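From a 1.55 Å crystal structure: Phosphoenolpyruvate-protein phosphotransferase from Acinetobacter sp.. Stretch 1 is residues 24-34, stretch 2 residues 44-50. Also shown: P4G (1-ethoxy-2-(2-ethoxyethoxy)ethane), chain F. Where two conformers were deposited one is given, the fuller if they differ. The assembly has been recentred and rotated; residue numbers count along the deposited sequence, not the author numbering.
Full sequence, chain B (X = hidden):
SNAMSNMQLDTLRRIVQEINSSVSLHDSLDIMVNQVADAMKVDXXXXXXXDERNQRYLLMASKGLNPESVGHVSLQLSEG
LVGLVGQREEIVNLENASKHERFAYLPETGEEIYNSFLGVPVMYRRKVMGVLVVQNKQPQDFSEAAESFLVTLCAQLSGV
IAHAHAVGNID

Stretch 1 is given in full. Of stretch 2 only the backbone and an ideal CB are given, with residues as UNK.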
# COMPACT_ATOMS: atom_id res chain seq x y z
N SER B 24 2.63 8.25 12.96
CA SER B 24 3.38 9.29 12.27
C SER B 24 4.12 8.76 11.07
O SER B 24 4.39 7.57 10.98
CB SER B 24 4.39 9.91 13.23
OG SER B 24 5.52 9.07 13.45
N LEU B 25 4.49 9.67 10.18
CA LEU B 25 5.34 9.33 9.06
C LEU B 25 6.64 8.69 9.53
O LEU B 25 7.01 7.64 9.02
CB LEU B 25 5.66 10.55 8.20
CG LEU B 25 6.63 10.29 7.05
CD1 LEU B 25 6.10 9.28 6.04
CD2 LEU B 25 6.97 11.63 6.39
N HIS B 26 7.31 9.31 10.49
CA HIS B 26 8.55 8.76 10.99
C HIS B 26 8.39 7.32 11.45
O HIS B 26 9.22 6.46 11.15
CB HIS B 26 9.11 9.60 12.15
CG HIS B 26 10.09 8.87 12.99
ND1 HIS B 26 11.38 8.59 12.56
CD2 HIS B 26 9.98 8.30 14.22
CE1 HIS B 26 12.01 7.91 13.50
NE2 HIS B 26 11.19 7.73 14.52
N ASP B 27 7.35 7.04 12.24
CA ASP B 27 7.16 5.69 12.77
C ASP B 27 6.92 4.74 11.61
O ASP B 27 7.44 3.62 11.60
CB ASP B 27 5.99 5.63 13.79
CG ASP B 27 6.36 6.17 15.15
OD1 ASP B 27 7.53 6.52 15.36
OD2 ASP B 27 5.46 6.21 16.04
N SER B 28 6.11 5.14 10.63
CA SER B 28 5.83 4.27 9.51
C SER B 28 7.12 3.86 8.78
O SER B 28 7.34 2.70 8.51
CB SER B 28 4.87 4.92 8.54
OG SER B 28 3.66 5.19 9.22
N LEU B 29 7.98 4.84 8.54
CA LEU B 29 9.23 4.62 7.81
C LEU B 29 10.16 3.69 8.59
O LEU B 29 10.81 2.81 8.00
CB LEU B 29 9.94 5.95 7.53
CG LEU B 29 9.17 6.94 6.67
CD1 LEU B 29 9.94 8.28 6.58
CD2 LEU B 29 8.86 6.37 5.27
N ASP B 30 10.23 3.90 9.90
CA ASP B 30 11.10 3.12 10.76
C ASP B 30 10.62 1.68 10.79
O ASP B 30 11.42 0.72 10.70
CB ASP B 30 11.13 3.73 12.16
CG ASP B 30 12.02 2.99 13.14
OD1 ASP B 30 13.23 2.86 12.85
OD2 ASP B 30 11.50 2.64 14.24
N ILE B 31 9.31 1.50 10.95
CA ILE B 31 8.73 0.14 10.93
C ILE B 31 9.04 -0.53 9.62
O ILE B 31 9.46 -1.68 9.58
CB ILE B 31 7.22 0.20 11.14
CG1 ILE B 31 6.90 0.57 12.57
CG2 ILE B 31 6.59 -1.14 10.86
CD1 ILE B 31 5.46 1.17 12.74
N MSE B 32 8.82 0.18 8.52
CA MSE B 32 9.02 -0.47 7.23
C MSE B 32 10.47 -0.92 7.01
O MSE B 32 10.70 -2.06 6.61
CB MSE B 32 8.60 0.40 6.07
CG MSE B 32 8.59 -0.37 4.76
SE MSE B 32 7.96 0.76 3.39
CE MSE B 32 9.34 2.17 3.55
N VAL B 33 11.44 -0.05 7.25
CA VAL B 33 12.84 -0.46 6.94
C VAL B 33 13.29 -1.62 7.83
O VAL B 33 14.00 -2.53 7.39
CB VAL B 33 13.87 0.70 6.95
CG1 VAL B 33 13.48 1.71 5.88
CG2 VAL B 33 14.04 1.30 8.31
N ASN B 34 12.91 -1.61 9.09
CA ASN B 34 13.35 -2.65 10.02
C ASN B 34 12.64 -3.96 9.72
O ASN B 34 13.26 -5.02 9.72
CB ASN B 34 13.13 -2.19 11.44
CG ASN B 34 14.23 -1.25 11.88
OD1 ASN B 34 15.35 -1.70 12.18
ND2 ASN B 34 13.97 0.05 11.82
N UNK B 44 21.08 -4.10 4.63
CA UNK B 44 20.61 -2.74 4.70
C UNK B 44 19.28 -2.54 4.02
O UNK B 44 19.08 -3.03 2.91
CB UNK B 44 21.65 -1.80 4.08
N UNK B 45 18.36 -1.84 4.68
CA UNK B 45 17.17 -1.33 4.02
C UNK B 45 17.00 0.12 4.43
O UNK B 45 16.96 0.41 5.62
CB UNK B 45 15.93 -2.16 4.37
N UNK B 46 16.92 1.00 3.45
CA UNK B 46 16.79 2.43 3.70
C UNK B 46 15.71 3.02 2.84
O UNK B 46 15.41 2.52 1.76
CB UNK B 46 18.12 3.15 3.45
N UNK B 47 15.18 4.16 3.29
CA UNK B 47 14.21 4.88 2.48
C UNK B 47 14.63 6.33 2.37
O UNK B 47 15.02 6.98 3.35
CB UNK B 47 12.80 4.77 3.07
N UNK B 48 14.65 6.79 1.12
CA UNK B 48 14.98 8.16 0.78
C UNK B 48 13.70 8.81 0.30
O UNK B 48 13.04 8.32 -0.65
CB UNK B 48 16.09 8.24 -0.27
N UNK B 49 13.33 9.95 0.86
CA UNK B 49 12.13 10.63 0.42
C UNK B 49 12.47 11.85 -0.40
O UNK B 49 13.46 12.56 -0.12
CB UNK B 49 11.26 11.02 1.62
N UNK B 50 11.72 12.10 -1.45
CA UNK B 50 11.94 13.29 -2.26
C UNK B 50 11.47 14.52 -1.47
O UNK B 50 10.30 14.63 -1.14
CB UNK B 50 11.21 13.18 -3.60
C8 P4G F . 6.69 16.87 5.22
C7 P4G F . 6.44 15.37 5.19
O4 P4G F . 7.01 14.83 4.02
C6 P4G F . 8.41 14.98 4.09
C5 P4G F . 9.27 14.38 3.02
O3 P4G F . 10.67 14.81 3.01
C4 P4G F . 11.04 15.59 4.10
C3 P4G F . 12.47 15.91 3.90
O2 P4G F . 12.76 17.02 4.74
C2 P4G F . 12.73 16.65 6.10
C1 P4G F . 12.36 17.93 6.84

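Stretch 2 is an extended strand running nearly antiparallel to the helix of residues 25-34, at 151° between their N-to-C directions and with a closest axial approach of 7.7 Å. No hydrogen bond links the two, so the fit depends on packing. The helix offers the strand a nonpolar row, L25, L29, M32 and V33.

Position 44 has phi/psi of -139/134, and its CB points away from the helix with nothing of stretch 1 within 5.5 Å. Extended angles favour beta-branched residues, but the helix selects nothing here. The residue is V44.

At position 45 the CB points toward the helix, and the backbones are at their closest: the CA atoms of V33 and position 45 lie 5.3 Å apart, and the ideal CB is 3.6 Å from V33 O. So little room suggests something small or slender, such as alanine, serine, cysteine or valine. The residue is C45. Its chi1 of 179° (t) brings SG to 4.0 Å from V33 CB.

Position 46 turns its CB away, 5.4 Å from V33 CG1, so stretch 1 would tolerate polar and nonpolar residues alike. It is S46, whose OG is hydrogen-bonded elsewhere in the structure; its backbone C still touches the helix, 4.0 Å from V33 CG1.

Position 47 points back toward the helix. Its ideal CB lies 4.2 Å from V33 CG1, 4.4 Å from M32 CE and 4.8 Å from L29 CD2, a wholly apolar setting. Valine, isoleucine or leucine would suit it, and the extended backbone (-130/129) readily accepts a beta-branch. I47 packs with CG2 3.9 Å from V33 CG1 and 4.1 Å from L29 CD2, and with CG1 4.3 Å from M32 CE, the methyl of selenomethionine.

Position 48 is out of reach of the helix, so many residues, including large aromatics, are compatible. It is Y48.

Position 49 faces the helix again, but its ideal CB finds nothing of stretch 1 within 5.5 Å. A longer apolar chain, leucine or methionine, could bridge that gap to the leucines near the start of the helix. L49, with chi1 m and chi2 t, does so: CD1 reaches 4.0 Å from L29 CD1 and 4.2 Å from L25 CD2. The same CD1 lies 3.9 Å from C5 of P4G, whose C7 is 4.0 Å from L25 CD2.

Position 50 is also out of reach, leaving its choice open; it is L50.

Stretch 2 44-50: VCSIYLL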
# COMPACT_ATOMS: atom_id res chain seq x y z
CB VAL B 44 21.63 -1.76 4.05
CG1 VAL B 44 21.08 -0.32 4.01
CG2 VAL B 44 22.98 -1.85 4.75
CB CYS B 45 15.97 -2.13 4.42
SG CYS B 45 14.42 -1.51 3.63
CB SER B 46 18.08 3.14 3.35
OG SER B 46 19.22 2.57 3.96
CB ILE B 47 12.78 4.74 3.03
CG1 ILE B 47 11.77 5.40 2.09
CG2 ILE B 47 12.69 5.27 4.44
CD1 ILE B 47 11.78 4.87 0.75
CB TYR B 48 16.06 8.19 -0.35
CG TYR B 48 17.37 7.62 0.04
CD1 TYR B 48 17.57 6.26 -0.06
CD2 TYR B 48 18.43 8.41 0.52
CE1 TYR B 48 18.76 5.67 0.30
CE2 TYR B 48 19.61 7.80 0.88
CZ TYR B 48 19.75 6.44 0.77
OH TYR B 48 20.94 5.76 1.14
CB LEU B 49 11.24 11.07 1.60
CG LEU B 49 10.63 9.92 2.40
CD1 LEU B 49 9.60 10.54 3.35
CD2 LEU B 49 10.02 8.86 1.46
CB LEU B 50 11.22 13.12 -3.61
CG LEU B 50 11.80 13.89 -4.81
CD1 LEU B 50 11.11 13.50 -6.12
CD2 LEU B 50 11.70 15.39 -4.51
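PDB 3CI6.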